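PDB 6L8P: RidA family protein from Psychrobacter sp. MES7-P7E, which probably hydrolyses reactive enamine and imine intermediates with release of ammonia, as RidA deaminases do, in an Antarctic bacterium. Local coordinates for residues Gln73-Ile78 with Val93-Ser98; Ser39-Val44 with Val48-Gln53; Val107-Phe112 with Pro121-Val126; Asn77-Cys82 with Gly87-Val92. The protein carries 1 engineered substitution. One frame throughout, in Å; residues are numbered along the deposited sequence.

Interaction 1 of 4, residues Gln73-Ile78 with Val93-Ser98; sequences QVFENI and VKFNVS
Phe75 turns the edge of its ring toward the face of Phe95 in an offset edge-to-face pair, with centroids 5.8 Å apart and planes at 76°. The closest carbons are Phe75 CE1 and Phe95 CZ, 4.0 Å apart. Phe75 reaches this position although its CB does not head straight for the strand: a chi1 of -93°, off the usual staggered values, swings the ring across. Ile78, one helical turn further on, extends its CD1 methyl to 4.2 Å from Phe95 CE1, so Phe95 meets the ring and the methyl through neighbouring ring atoms. Backbones stay well apart, with 10.6 Å between Ile78 CA and Phe95 CA, and the side chains alone bridge the gap. On another side of the helix, Gln73 NE2 donates to Asn77 OD1 at 3.0 Å, approaching from above the carbonyl plane; Arg64 holds Gln73 OE1, and Phe56 O accepts a hydrogen bond from Asn77 ND2. Phe112 of helix 105-115 meets both aromatic rings, making a three-ring cluster. The contact lies close to the centre of the chain, where helices 67-84 and 105-115 pack on the sheet; Phe95 also touches Ile139 and Ser141 of strand 137-144 and Arg123 of strand 122-127.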
loop_
_atom_site.group_PDB
_atom_site.type_symbol
_atom_site.label_atom_id
_atom_site.label_comp_id
_atom_site.label_asym_id
_atom_site.label_seq_id
_atom_site.Cartn_x
_atom_site.Cartn_y
_atom_site.Cartn_z
ATOM N N GLN A 73 -17.982 2.273 -10.766
ATOM C CA GLN A 73 -17.149 2.214 -11.959
ATOM C C GLN A 73 -15.765 1.653 -11.645
ATOM O O GLN A 73 -15.212 0.878 -12.428
ATOM C CB GLN A 73 -17.046 3.615 -12.566
ATOM C CG GLN A 73 -16.230 3.646 -13.890
ATOM C CD GLN A 73 -16.968 2.909 -15.005
ATOM O OE1 GLN A 73 -18.133 3.246 -15.296
ATOM N NE2 GLN A 73 -16.375 1.862 -15.544
ATOM N N VAL A 74 -15.207 1.997 -10.474
ATOM C CA VAL A 74 -13.932 1.407 -10.069
ATOM C C VAL A 74 -14.049 -0.102 -10.008
ATOM O O VAL A 74 -13.173 -0.822 -10.501
ATOM C CB VAL A 74 -13.481 1.976 -8.703
ATOM C CG1 VAL A 74 -12.351 1.112 -8.122
ATOM C CG2 VAL A 74 -13.007 3.419 -8.834
ATOM N N PHE A 75 -15.151 -0.602 -9.437
ATOM C CA PHE A 75 -15.337 -2.054 -9.406
ATOM C C PHE A 75 -15.455 -2.654 -10.813
ATOM O O PHE A 75 -14.896 -3.722 -11.084
ATOM C CB PHE A 75 -16.548 -2.423 -8.530
ATOM C CG PHE A 75 -16.169 -2.717 -7.088
ATOM C CD1 PHE A 75 -15.573 -3.922 -6.744
ATOM C CD2 PHE A 75 -16.304 -1.738 -6.133
ATOM C CE1 PHE A 75 -15.181 -4.177 -5.385
ATOM C CE2 PHE A 75 -15.920 -1.949 -4.811
ATOM C CZ PHE A 75 -15.358 -3.194 -4.438
ATOM N N GLU A 76 -16.156 -1.976 -11.737
ATOM C CA GLU A 76 -16.215 -2.504 -13.107
ATOM C C GLU A 76 -14.826 -2.540 -13.749
ATOM O O GLU A 76 -14.459 -3.504 -14.455
ATOM C CB GLU A 76 -17.172 -1.652 -13.949
ATOM C CG GLU A 76 -18.634 -1.754 -13.469
ATOM C CD GLU A 76 -19.112 -3.217 -13.420
ATOM O OE1 GLU A 76 -18.851 -3.961 -14.395
ATOM O OE2 GLU A 76 -19.736 -3.632 -12.410
ATOM N N ASN A 77 -14.032 -1.482 -13.506
ATOM C CA ASN A 77 -12.673 -1.415 -14.038
ATOM C C ASN A 77 -11.773 -2.517 -13.469
ATOM O O ASN A 77 -11.031 -3.194 -14.201
ATOM C CB ASN A 77 -12.106 -0.017 -13.760
ATOM C CG ASN A 77 -12.859 1.083 -14.520
ATOM O OD1 ASN A 77 -13.597 0.783 -15.455
ATOM N ND2 ASN A 77 -12.673 2.362 -14.107
ATOM N N ILE A 78 -11.853 -2.736 -12.153
ATOM C CA ILE A 78 -11.078 -3.808 -11.543
ATOM C C ILE A 78 -11.514 -5.156 -12.080
ATOM O O ILE A 78 -10.669 -5.985 -12.410
ATOM C CB ILE A 78 -11.192 -3.738 -10.009
ATOM C CG1 ILE A 78 -10.499 -2.459 -9.505
ATOM C CG2 ILE A 78 -10.541 -4.974 -9.368
ATOM C CD1 ILE A 78 -10.719 -2.231 -7.989
ATOM N N VAL A 93 -7.393 -10.826 -2.792
ATOM C CA VAL A 93 -7.010 -11.079 -1.403
ATOM C C VAL A 93 -6.808 -9.804 -0.616
ATOM O O VAL A 93 -6.940 -9.847 0.622
ATOM C CB VAL A 93 -5.750 -11.969 -1.324
ATOM C CG1 VAL A 93 -6.057 -13.382 -1.914
ATOM C CG2 VAL A 93 -4.511 -11.350 -1.959
ATOM N N LYS A 94 -6.548 -8.667 -1.283
ATOM C CA LYS A 94 -6.343 -7.420 -0.536
ATOM C C LYS A 94 -6.785 -6.266 -1.427
ATOM O O LYS A 94 -6.412 -6.224 -2.601
ATOM C CB LYS A 94 -4.861 -7.250 -0.116
ATOM C CG LYS A 94 -4.466 -5.884 0.455
ATOM C CD LYS A 94 -5.020 -5.686 1.833
ATOM C CE LYS A 94 -4.638 -4.288 2.421
ATOM N NZ LYS A 94 -3.131 -4.025 2.388
ATOM N N PHE A 95 -7.593 -5.375 -0.869
ATOM C CA PHE A 95 -7.912 -4.082 -1.475
ATOM C C PHE A 95 -7.287 -2.964 -0.642
ATOM O O PHE A 95 -7.326 -2.996 0.591
ATOM C CB PHE A 95 -9.432 -3.840 -1.485
ATOM C CG PHE A 95 -10.183 -4.551 -2.566
ATOM C CD1 PHE A 95 -9.836 -4.384 -3.913
ATOM C CD2 PHE A 95 -11.279 -5.368 -2.226
ATOM C CE1 PHE A 95 -10.580 -5.019 -4.906
ATOM C CE2 PHE A 95 -12.044 -5.987 -3.214
ATOM C CZ PHE A 95 -11.683 -5.828 -4.561
ATOM N N ASN A 96 -6.799 -1.916 -1.309
ATOM C CA ASN A 96 -6.367 -0.706 -0.612
ATOM C C ASN A 96 -7.208 0.432 -1.141
ATOM O O ASN A 96 -7.165 0.731 -2.341
ATOM C CB ASN A 96 -4.886 -0.439 -0.854
ATOM C CG ASN A 96 -4.305 0.494 0.142
ATOM O OD1 ASN A 96 -4.112 1.676 -0.140
ATOM N ND2 ASN A 96 -4.004 -0.022 1.322
ATOM N N VAL A 97 -7.980 1.056 -0.269
ATOM C CA VAL A 97 -8.935 2.085 -0.677
ATOM C C VAL A 97 -8.437 3.456 -0.237
ATOM O O VAL A 97 -8.120 3.657 0.947
ATOM C CB VAL A 97 -10.305 1.834 -0.053
ATOM C CG1 VAL A 97 -11.281 2.913 -0.489
ATOM C CG2 VAL A 97 -10.836 0.413 -0.450
ATOM N N SER A 98 -8.412 4.413 -1.174
ATOM C CA SER A 98 -8.123 5.805 -0.864
ATOM C C SER A 98 -9.357 6.631 -1.193
ATOM O O SER A 98 -9.845 6.594 -2.328
ATOM C CB SER A 98 -6.928 6.299 -1.676
ATOM O OG SER A 98 -5.792 5.435 -1.508
#

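Interaction 2 of 4, residues Ser39-Val44 with Val48-Gln53; sequences SQAVKV and VYISGQ
Val42 and Tyr49 form a hydrogen-bonded antiparallel pair: Val42 N donates to Tyr49 O and Tyr49 N to Val42 O, each at 2.9 Å, the second nearly straight at 170°. Ser51 N continues the ladder to Gln40 O, also at 2.9 Å. The chains close in at the non-hydrogen-bonded pairs Ala41-Ile50 and Lys43-Val48, which alternate with the bonded ones, and Ala41 CA makes a CA-H...O contact of 3.1 Å with Tyr49 O. Strands 41-44 and 47-54 are the arms of a beta hairpin, the axes of residues 41-44 and 48-53 lying 175° apart in direction; strand 23-26 borders it on one side and strand 137-144 on the other. Side-chain polarity enters at Ser51, whose OG donates to Ser39 O at 2.6 Å, nearly along the C=O axis, and is also hydrogen-bonded to Arg123 N of the third subunit. With an alanine in place of Ser51, Ser39 O and the neighbouring subunit's amide would probably lose their common hydroxyl partner. Apolar contacts divide between the two faces. On that of Ala41 and Val48, the latter's two methyls part: CG1 lies 3.9 Å from Ala41 CB, while CG2 meets Lys43 CG at 3.8 Å, alongside the lysine chain, which runs on extended to Ala85 O. On the face of Val42 and Tyr49, Val44 CG2 meets the phenol ring edge-on, in its plane, 4.0 Å from Tyr49 CE1.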
loop_
_atom_site.group_PDB
_atom_site.type_symbol
_atom_site.label_atom_id
_atom_site.label_comp_id
_atom_site.label_asym_id
_atom_site.label_seq_id
_atom_site.Cartn_x
_atom_site.Cartn_y
_atom_site.Cartn_z
ATOM N N SER A 39 1.448 0.144 -16.014
ATOM C CA SER A 39 0.586 -0.833 -16.663
ATOM C C SER A 39 -0.629 -1.072 -15.793
ATOM O O SER A 39 -0.585 -0.915 -14.564
ATOM C CB SER A 39 1.306 -2.155 -16.867
ATOM O OG SER A 39 2.392 -1.959 -17.788
ATOM N N GLN A 40 -1.710 -1.550 -16.439
ATOM C CA GLN A 40 -2.924 -1.819 -15.680
ATOM C C GLN A 40 -2.702 -2.861 -14.582
ATOM O O GLN A 40 -3.246 -2.713 -13.480
ATOM C CB GLN A 40 -4.051 -2.284 -16.616
ATOM C CG GLN A 40 -4.607 -1.153 -17.471
ATOM C CD GLN A 40 -5.553 -1.703 -18.543
ATOM O OE1 GLN A 40 -5.506 -2.899 -18.845
ATOM N NE2 GLN A 40 -6.442 -0.864 -19.054
ATOM N N ALA A 41 -1.969 -3.934 -14.868
ATOM C CA ALA A 41 -1.685 -4.927 -13.838
ATOM C C ALA A 41 -0.479 -5.730 -14.265
ATOM O O ALA A 41 -0.131 -5.782 -15.446
ATOM C CB ALA A 41 -2.886 -5.861 -13.596
ATOM N N VAL A 42 0.150 -6.375 -13.279
ATOM C CA VAL A 42 1.276 -7.273 -13.534
ATOM C C VAL A 42 0.988 -8.581 -12.821
ATOM O O VAL A 42 0.676 -8.592 -11.624
ATOM C CB VAL A 42 2.629 -6.715 -13.052
ATOM C CG1 VAL A 42 3.734 -7.777 -13.295
ATOM C CG2 VAL A 42 2.978 -5.432 -13.765
ATOM N N LYS A 43 1.111 -9.687 -13.540
ATOM C CA LYS A 43 0.853 -11.010 -12.983
ATOM C C LYS A 43 2.167 -11.762 -12.855
ATOM O O LYS A 43 2.964 -11.774 -13.795
ATOM C CB LYS A 43 -0.128 -11.772 -13.889
ATOM C CG LYS A 43 -0.413 -13.227 -13.436
ATOM C CD LYS A 43 -1.523 -13.785 -14.337
ATOM C CE LYS A 43 -1.900 -15.201 -13.933
ATOM N NZ LYS A 43 -3.014 -15.671 -14.812
ATOM N N VAL A 44 2.399 -12.362 -11.688
ATOM C CA VAL A 44 3.571 -13.210 -11.469
ATOM C C VAL A 44 3.043 -14.489 -10.847
ATOM O O VAL A 44 2.608 -14.499 -9.687
ATOM C CB VAL A 44 4.647 -12.552 -10.599
ATOM C CG1 VAL A 44 5.469 -11.610 -11.439
ATOM C CG2 VAL A 44 4.031 -11.775 -9.463
ATOM N N VAL A 48 -1.557 -11.367 -8.770
ATOM C CA VAL A 48 -1.711 -10.259 -9.714
ATOM C C VAL A 48 -1.728 -8.965 -8.922
ATOM O O VAL A 48 -2.499 -8.850 -7.968
ATOM C CB VAL A 48 -3.012 -10.366 -10.539
ATOM C CG1 VAL A 48 -3.085 -9.197 -11.542
ATOM C CG2 VAL A 48 -3.099 -11.730 -11.287
ATOM N N TYR A 49 -0.912 -7.993 -9.330
ATOM C CA TYR A 49 -0.924 -6.646 -8.734
ATOM C C TYR A 49 -1.679 -5.754 -9.709
ATOM O O TYR A 49 -1.196 -5.511 -10.820
ATOM C CB TYR A 49 0.500 -6.127 -8.510
ATOM C CG TYR A 49 1.278 -6.967 -7.538
ATOM C CD1 TYR A 49 1.967 -8.097 -7.973
ATOM C CD2 TYR A 49 1.251 -6.682 -6.190
ATOM C CE1 TYR A 49 2.662 -8.914 -7.062
ATOM C CE2 TYR A 49 1.941 -7.484 -5.278
ATOM C CZ TYR A 49 2.630 -8.585 -5.717
ATOM O OH TYR A 49 3.330 -9.400 -4.805
ATOM N N ILE A 50 -2.855 -5.263 -9.301
ATOM C CA ILE A 50 -3.662 -4.364 -10.130
ATOM C C ILE A 50 -3.423 -2.933 -9.664
ATOM O O ILE A 50 -3.584 -2.616 -8.469
ATOM C CB ILE A 50 -5.161 -4.712 -10.071
ATOM C CG1 ILE A 50 -5.374 -6.191 -10.482
ATOM C CG2 ILE A 50 -5.953 -3.812 -11.055
ATOM C CD1 ILE A 50 -6.898 -6.566 -10.559
ATOM N N SER A 51 -3.066 -2.078 -10.626
ATOM C CA SER A 51 -2.860 -0.655 -10.371
ATOM C C SER A 51 -4.088 -0.016 -9.746
ATOM O O SER A 51 -5.228 -0.493 -9.894
ATOM C CB SER A 51 -2.556 0.075 -11.679
ATOM O OG SER A 51 -1.298 -0.362 -12.156
ATOM N N GLY A 52 -3.851 1.087 -9.037
ATOM C CA GLY A 52 -4.982 1.867 -8.545
ATOM C C GLY A 52 -5.921 2.199 -9.681
ATOM O O GLY A 52 -5.486 2.588 -10.760
ATOM N N GLN A 53 -7.211 1.983 -9.459
ATOM C CA GLN A 53 -8.250 2.306 -10.427
ATOM C C GLN A 53 -9.088 3.453 -9.900
ATOM O O GLN A 53 -9.457 3.475 -8.719
ATOM C CB GLN A 53 -9.152 1.092 -10.690
ATOM C CG GLN A 53 -8.409 -0.052 -11.381
ATOM C CD GLN A 53 -7.835 0.349 -12.702
ATOM O OE1 GLN A 53 -8.560 0.853 -13.561
ATOM N NE2 GLN A 53 -6.520 0.149 -12.880
#

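Interaction 3 of 4, residues Val107-Phe112 with Pro121-Val126; sequences VLNEVF and PARAAV
Arg123 points both terminal nitrogens at the side-chain oxygen of Asn109. NH1 and NH2 of Arg123 each lie 2.9 Å from Asn109 OD1, the two bonds equally bent at 143°. NH2 comes in on a lone pair in the carbonyl plane, while NH1 sits nearly opposite the carbonyl carbon. Amide and guanidinium planes are only 7° apart, so the shared acceptor helps fix the rotation of the arginine head. Phe112 receives that head upright: the planes stand 89° apart and Arg123 NH1 is 3.6 Å above the ring centre, a cation-pi contact over the face. A bend at chi3 turns the arginine chain so that CD, too, packs on this ring, 3.4 Å from Phe112 CE2. Leu108 CD2 covers part of one guanidinium face. Arg123 NH2 and Asn109 OD1 have further hydrogen-bond partners beyond the two segments. NE donates to a malonate ion, probably from the crystallisation liquor, and Arg123 N is hydrogen-bonded to Ser51 OG of the second subunit. A leucine in place of Arg123 would probably leave Asn109 OD1 without these two donors and the malonate without its NE partner. Helix 105-115 thus helps orient a buried cation while NE meets the anion, consistent with the carboxylate-binding arginine of RidA proteins.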
loop_
_atom_site.group_PDB
_atom_site.type_symbol
_atom_site.label_atom_id
_atom_site.label_comp_id
_atom_site.label_asym_id
_atom_site.label_seq_id
_atom_site.Cartn_x
_atom_site.Cartn_y
_atom_site.Cartn_z
ATOM N N VAL A 107 -21.288 4.329 2.173
ATOM C CA VAL A 107 -21.637 3.916 0.826
ATOM C C VAL A 107 -20.530 3.048 0.217
ATOM O O VAL A 107 -20.824 2.104 -0.522
ATOM C CB VAL A 107 -21.950 5.158 -0.026
ATOM C CG1 VAL A 107 -22.162 4.777 -1.481
ATOM C CG2 VAL A 107 -23.189 5.832 0.521
ATOM N N LEU A 108 -19.255 3.305 0.564
ATOM C CA LEU A 108 -18.180 2.413 0.130
ATOM C C LEU A 108 -18.475 0.979 0.551
ATOM O O LEU A 108 -18.398 0.043 -0.259
ATOM C CB LEU A 108 -16.851 2.876 0.753
ATOM C CG LEU A 108 -15.643 1.967 0.477
ATOM C CD1 LEU A 108 -15.105 2.293 -0.937
ATOM C CD2 LEU A 108 -14.572 2.096 1.565
ATOM N N ASN A 109 -18.859 0.812 1.824
ATOM C CA ASN A 109 -19.093 -0.542 2.304
ATOM C C ASN A 109 -20.287 -1.166 1.589
ATOM O O ASN A 109 -20.241 -2.359 1.245
ATOM C CB ASN A 109 -19.259 -0.516 3.825
ATOM C CG ASN A 109 -17.932 -0.250 4.550
ATOM O OD1 ASN A 109 -16.874 -0.738 4.122
ATOM N ND2 ASN A 109 -17.985 0.488 5.660
ATOM N N GLU A 110 -21.293 -0.353 1.242
ATOM C CA GLU A 110 -22.444 -0.868 0.497
ATOM C C GLU A 110 -22.053 -1.322 -0.904
ATOM O O GLU A 110 -22.484 -2.391 -1.371
ATOM C CB GLU A 110 -23.534 0.195 0.425
ATOM C CG GLU A 110 -24.201 0.473 1.755
ATOM C CD GLU A 110 -25.205 1.616 1.675
ATOM O OE1 GLU A 110 -25.472 2.111 0.552
ATOM O OE2 GLU A 110 -25.723 2.015 2.742
ATOM N N VAL A 111 -21.215 -0.536 -1.593
ATOM C CA VAL A 111 -20.797 -0.918 -2.928
ATOM C C VAL A 111 -19.970 -2.190 -2.869
ATOM O O VAL A 111 -20.103 -3.067 -3.733
ATOM C CB VAL A 111 -20.025 0.252 -3.582
ATOM C CG1 VAL A 111 -19.383 -0.172 -4.899
ATOM C CG2 VAL A 111 -20.991 1.443 -3.800
ATOM N N PHE A 112 -19.163 -2.341 -1.802
ATOM C CA PHE A 112 -18.401 -3.574 -1.626
ATOM C C PHE A 112 -19.335 -4.775 -1.521
ATOM O O PHE A 112 -19.138 -5.788 -2.227
ATOM C CB PHE A 112 -17.503 -3.474 -0.380
ATOM C CG PHE A 112 -16.102 -3.005 -0.674
ATOM C CD1 PHE A 112 -15.883 -1.773 -1.268
ATOM C CD2 PHE A 112 -15.024 -3.803 -0.350
ATOM C CE1 PHE A 112 -14.568 -1.351 -1.551
ATOM C CE2 PHE A 112 -13.721 -3.402 -0.616
ATOM C CZ PHE A 112 -13.502 -2.163 -1.262
ATOM N N PRO A 121 -12.149 -9.817 0.917
ATOM C CA PRO A 121 -10.691 -9.634 1.004
ATOM C C PRO A 121 -10.313 -8.851 2.255
ATOM O O PRO A 121 -11.132 -8.159 2.877
ATOM C CB PRO A 121 -10.349 -8.817 -0.256
ATOM C CG PRO A 121 -11.514 -9.075 -1.201
ATOM C CD PRO A 121 -12.720 -9.184 -0.291
ATOM N N ALA A 122 -9.012 -8.916 2.556
ATOM C CA ALA A 122 -8.414 -7.976 3.482
ATOM C C ALA A 122 -8.497 -6.584 2.861
ATOM O O ALA A 122 -8.617 -6.423 1.640
ATOM C CB ALA A 122 -6.961 -8.377 3.748
ATOM N N ARG A 123 -8.447 -5.576 3.705
ATOM C CA ARG A 123 -8.617 -4.202 3.222
ATOM C C ARG A 123 -7.869 -3.222 4.110
ATOM O O ARG A 123 -7.716 -3.437 5.315
ATOM C CB ARG A 123 -10.097 -3.803 3.187
ATOM C CG ARG A 123 -10.417 -2.650 2.198
ATOM C CD ARG A 123 -11.948 -2.418 2.161
ATOM N NE ARG A 123 -12.420 -1.726 3.365
ATOM C CZ ARG A 123 -13.689 -1.367 3.560
ATOM N NH1 ARG A 123 -14.601 -1.656 2.608
ATOM N NH2 ARG A 123 -14.036 -0.729 4.663
ATOM N N ALA A 124 -7.497 -2.087 3.514
ATOM C CA ALA A 124 -7.197 -0.889 4.274
ATOM C C ALA A 124 -7.948 0.273 3.643
ATOM O O ALA A 124 -8.296 0.237 2.449
ATOM C CB ALA A 124 -5.712 -0.617 4.284
ATOM N N ALA A 125 -8.201 1.312 4.434
ATOM C CA ALA A 125 -8.955 2.454 3.911
ATOM C C ALA A 125 -8.475 3.700 4.630
ATOM O O ALA A 125 -8.388 3.729 5.865
ATOM C CB ALA A 125 -10.486 2.273 4.083
ATOM N N VAL A 126 -8.192 4.754 3.866
ATOM C CA VAL A 126 -7.761 6.012 4.468
ATOM C C VAL A 126 -8.380 7.146 3.675
ATOM O O VAL A 126 -8.797 6.969 2.521
ATOM C CB VAL A 126 -6.229 6.189 4.451
ATOM C CG1 VAL A 126 -5.518 5.009 5.157
ATOM C CG2 VAL A 126 -5.720 6.322 3.009
#

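Interaction 4 of 4, residues Asn77-Cys82 with Gly87-Val92; sequences NIKAIC and GSLNDV
Gly87 N donates to Cys82 O at 2.9 Å with an angle of 155° at the hydrogen, and this bond ties the loop back to the end part of helix 67-84. Gly87 suits its place because a CB there would run into Asp91 OD2, which instead accepts from Ser88 N at 2.9 Å. The same short loop holds itself together further: Asp91 N bonds Ser88 O, and Asn90 N makes a weak bond to Ser88 OG; these bonds accompany the 3-10 turn 89-91.

Leu89 is the main apolar side chain of the loop, and its two methyls serve different helix residues. CD2 lies 3.7 Å from Ile78 CG2, the side chains crossing at about a right angle, and 4.2 Å from Cys82 SG. CD1 instead rests 4.0 Å from Lys79 CD, touching the aliphatic part of a lysine whose amino group goes on to a salt bridge with Glu83. With CG anti to its own carbonyl carbon (chi1 -69°), Leu89 lays this fork against the helix although its CB does not aim there. Cys82 packs alongside the loop backbone: CB is 3.7 Å from Ser88 C, and SG looks toward Val92 CG2 at 4.4 Å. Deeper in, Cys82 and Val92 both touch Leu143 of strand 137-144. The loop is the return leg of a beta-alpha-beta crossover: strands 47-54 and 92-99 run parallel on either side of the antiparallel strand 137-144, and helix 67-84 makes the connection between them, as in the RidA (YjgF) fold.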
loop_
_atom_site.group_PDB
_atom_site.type_symbol
_atom_site.label_atom_id
_atom_site.label_comp_id
_atom_site.label_asym_id
_atom_site.label_seq_id
_atom_site.Cartn_x
_atom_site.Cartn_y
_atom_site.Cartn_z
ATOM N N ASN A 77 -14.032 -1.482 -13.506
ATOM C CA ASN A 77 -12.673 -1.415 -14.038
ATOM C C ASN A 77 -11.773 -2.517 -13.469
ATOM O O ASN A 77 -11.031 -3.194 -14.201
ATOM C CB ASN A 77 -12.106 -0.017 -13.760
ATOM C CG ASN A 77 -12.859 1.083 -14.520
ATOM O OD1 ASN A 77 -13.597 0.783 -15.455
ATOM N ND2 ASN A 77 -12.673 2.362 -14.107
ATOM N N ILE A 78 -11.853 -2.736 -12.153
ATOM C CA ILE A 78 -11.078 -3.808 -11.543
ATOM C C ILE A 78 -11.514 -5.156 -12.080
ATOM O O ILE A 78 -10.669 -5.985 -12.410
ATOM C CB ILE A 78 -11.192 -3.738 -10.009
ATOM C CG1 ILE A 78 -10.499 -2.459 -9.505
ATOM C CG2 ILE A 78 -10.541 -4.974 -9.368
ATOM C CD1 ILE A 78 -10.719 -2.231 -7.989
ATOM N N LYS A 79 -12.829 -5.381 -12.162
ATOM C CA LYS A 79 -13.351 -6.657 -12.666
ATOM C C LYS A 79 -12.824 -6.941 -14.071
ATOM O O LYS A 79 -12.387 -8.070 -14.369
ATOM C CB LYS A 79 -14.880 -6.620 -12.636
ATOM C CG LYS A 79 -15.552 -7.934 -12.977
ATOM C CD LYS A 79 -16.975 -7.870 -12.419
ATOM C CE LYS A 79 -17.989 -8.400 -13.393
ATOM N NZ LYS A 79 -17.379 -9.518 -14.135
ATOM N N ALA A 80 -12.815 -5.914 -14.936
ATOM C CA ALA A 80 -12.304 -6.127 -16.288
ATOM C C ALA A 80 -10.849 -6.592 -16.269
ATOM O O ALA A 80 -10.450 -7.470 -17.057
ATOM C CB ALA A 80 -12.446 -4.846 -17.116
ATOM N N ILE A 81 -10.026 -5.984 -15.394
ATOM C CA ILE A 81 -8.628 -6.375 -15.339
ATOM C C ILE A 81 -8.476 -7.767 -14.736
ATOM O O ILE A 81 -7.624 -8.548 -15.179
ATOM C CB ILE A 81 -7.827 -5.318 -14.562
ATOM C CG1 ILE A 81 -7.900 -4.019 -15.338
ATOM C CG2 ILE A 81 -6.387 -5.774 -14.412
ATOM C CD1 ILE A 81 -7.452 -2.787 -14.550
ATOM N N CYS A 82 -9.284 -8.093 -13.730
ATOM C CA CYS A 82 -9.268 -9.440 -13.168
ATOM C C CYS A 82 -9.502 -10.459 -14.261
ATOM O O CYS A 82 -8.775 -11.452 -14.360
ATOM C CB CYS A 82 -10.349 -9.620 -12.097
ATOM S SG CYS A 82 -10.060 -8.720 -10.535
ATOM N N GLY A 87 -8.729 -14.278 -13.949
ATOM C CA GLY A 87 -9.417 -14.457 -12.688
ATOM C C GLY A 87 -10.726 -13.708 -12.595
ATOM O O GLY A 87 -11.374 -13.425 -13.616
ATOM N N SER A 88 -11.125 -13.382 -11.367
ATOM C CA SER A 88 -12.356 -12.659 -11.088
ATOM C C SER A 88 -12.177 -11.916 -9.766
ATOM O O SER A 88 -11.145 -12.066 -9.093
ATOM C CB SER A 88 -13.561 -13.587 -10.998
ATOM O OG SER A 88 -13.500 -14.319 -9.788
ATOM N N LEU A 89 -13.188 -11.106 -9.401
ATOM C CA LEU A 89 -13.137 -10.420 -8.101
ATOM C C LEU A 89 -13.069 -11.411 -6.944
ATOM O O LEU A 89 -12.575 -11.070 -5.859
ATOM C CB LEU A 89 -14.353 -9.511 -7.903
ATOM C CG LEU A 89 -14.443 -8.269 -8.790
ATOM C CD1 LEU A 89 -15.809 -7.610 -8.651
ATOM C CD2 LEU A 89 -13.353 -7.267 -8.437
ATOM N N ASN A 90 -13.568 -12.638 -7.136
ATOM C CA ASN A 90 -13.448 -13.637 -6.066
ATOM C C ASN A 90 -12.004 -13.968 -5.740
ATOM O O ASN A 90 -11.739 -14.586 -4.699
ATOM C CB ASN A 90 -14.157 -14.952 -6.438
ATOM C CG ASN A 90 -15.650 -14.808 -6.457
ATOM O OD1 ASN A 90 -16.283 -14.632 -5.415
ATOM N ND2 ASN A 90 -16.232 -14.863 -7.654
ATOM N N ASP A 91 -11.061 -13.618 -6.612
ATOM C CA ASP A 91 -9.661 -13.917 -6.367
ATOM C C ASP A 91 -8.932 -12.792 -5.645
ATOM O O ASP A 91 -7.769 -12.982 -5.274
ATOM C CB ASP A 91 -8.928 -14.173 -7.687
ATOM C CG ASP A 91 -9.497 -15.380 -8.432
ATOM O OD1 ASP A 91 -9.638 -16.427 -7.779
ATOM O OD2 ASP A 91 -9.855 -15.265 -9.623
ATOM N N VAL A 92 -9.593 -11.658 -5.405
ATOM C CA VAL A 92 -8.913 -10.582 -4.675
ATOM C C VAL A 92 -8.635 -11.044 -3.250
ATOM O O VAL A 92 -9.540 -11.538 -2.560
ATOM C CB VAL A 92 -9.755 -9.302 -4.685
ATOM C CG1 VAL A 92 -9.038 -8.184 -3.875
ATOM C CG2 VAL A 92 -9.969 -8.833 -6.169
#

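Interactions 1 and 4 share Asn77 and Ile78 on helix 67-84, with centres about 9 Å apart; Phe75 CD1 touches Leu89 CD1 at 4.2 Å. Interaction 2 meets the same helix, Ile78 CG1 lying 3.7 Å from Gln53 CG. Interactions 1 and 3 are stitched by probable parallel-strand bonds, Phe95 N to Ala122 O and Val97 N to Ala124 O. Within one chain interactions 2 and 3 lie on opposite sides of its centre, about 19 Å between centres, yet Ser51 of one subunit bonds Arg123 N of another. A malonate lies about 3 Å from the Arg123 side chain, and a malonate about 5 Å from that of Ser51; though probably from the crystallisation liquor, it may mark a pocket between subunits of the trimer.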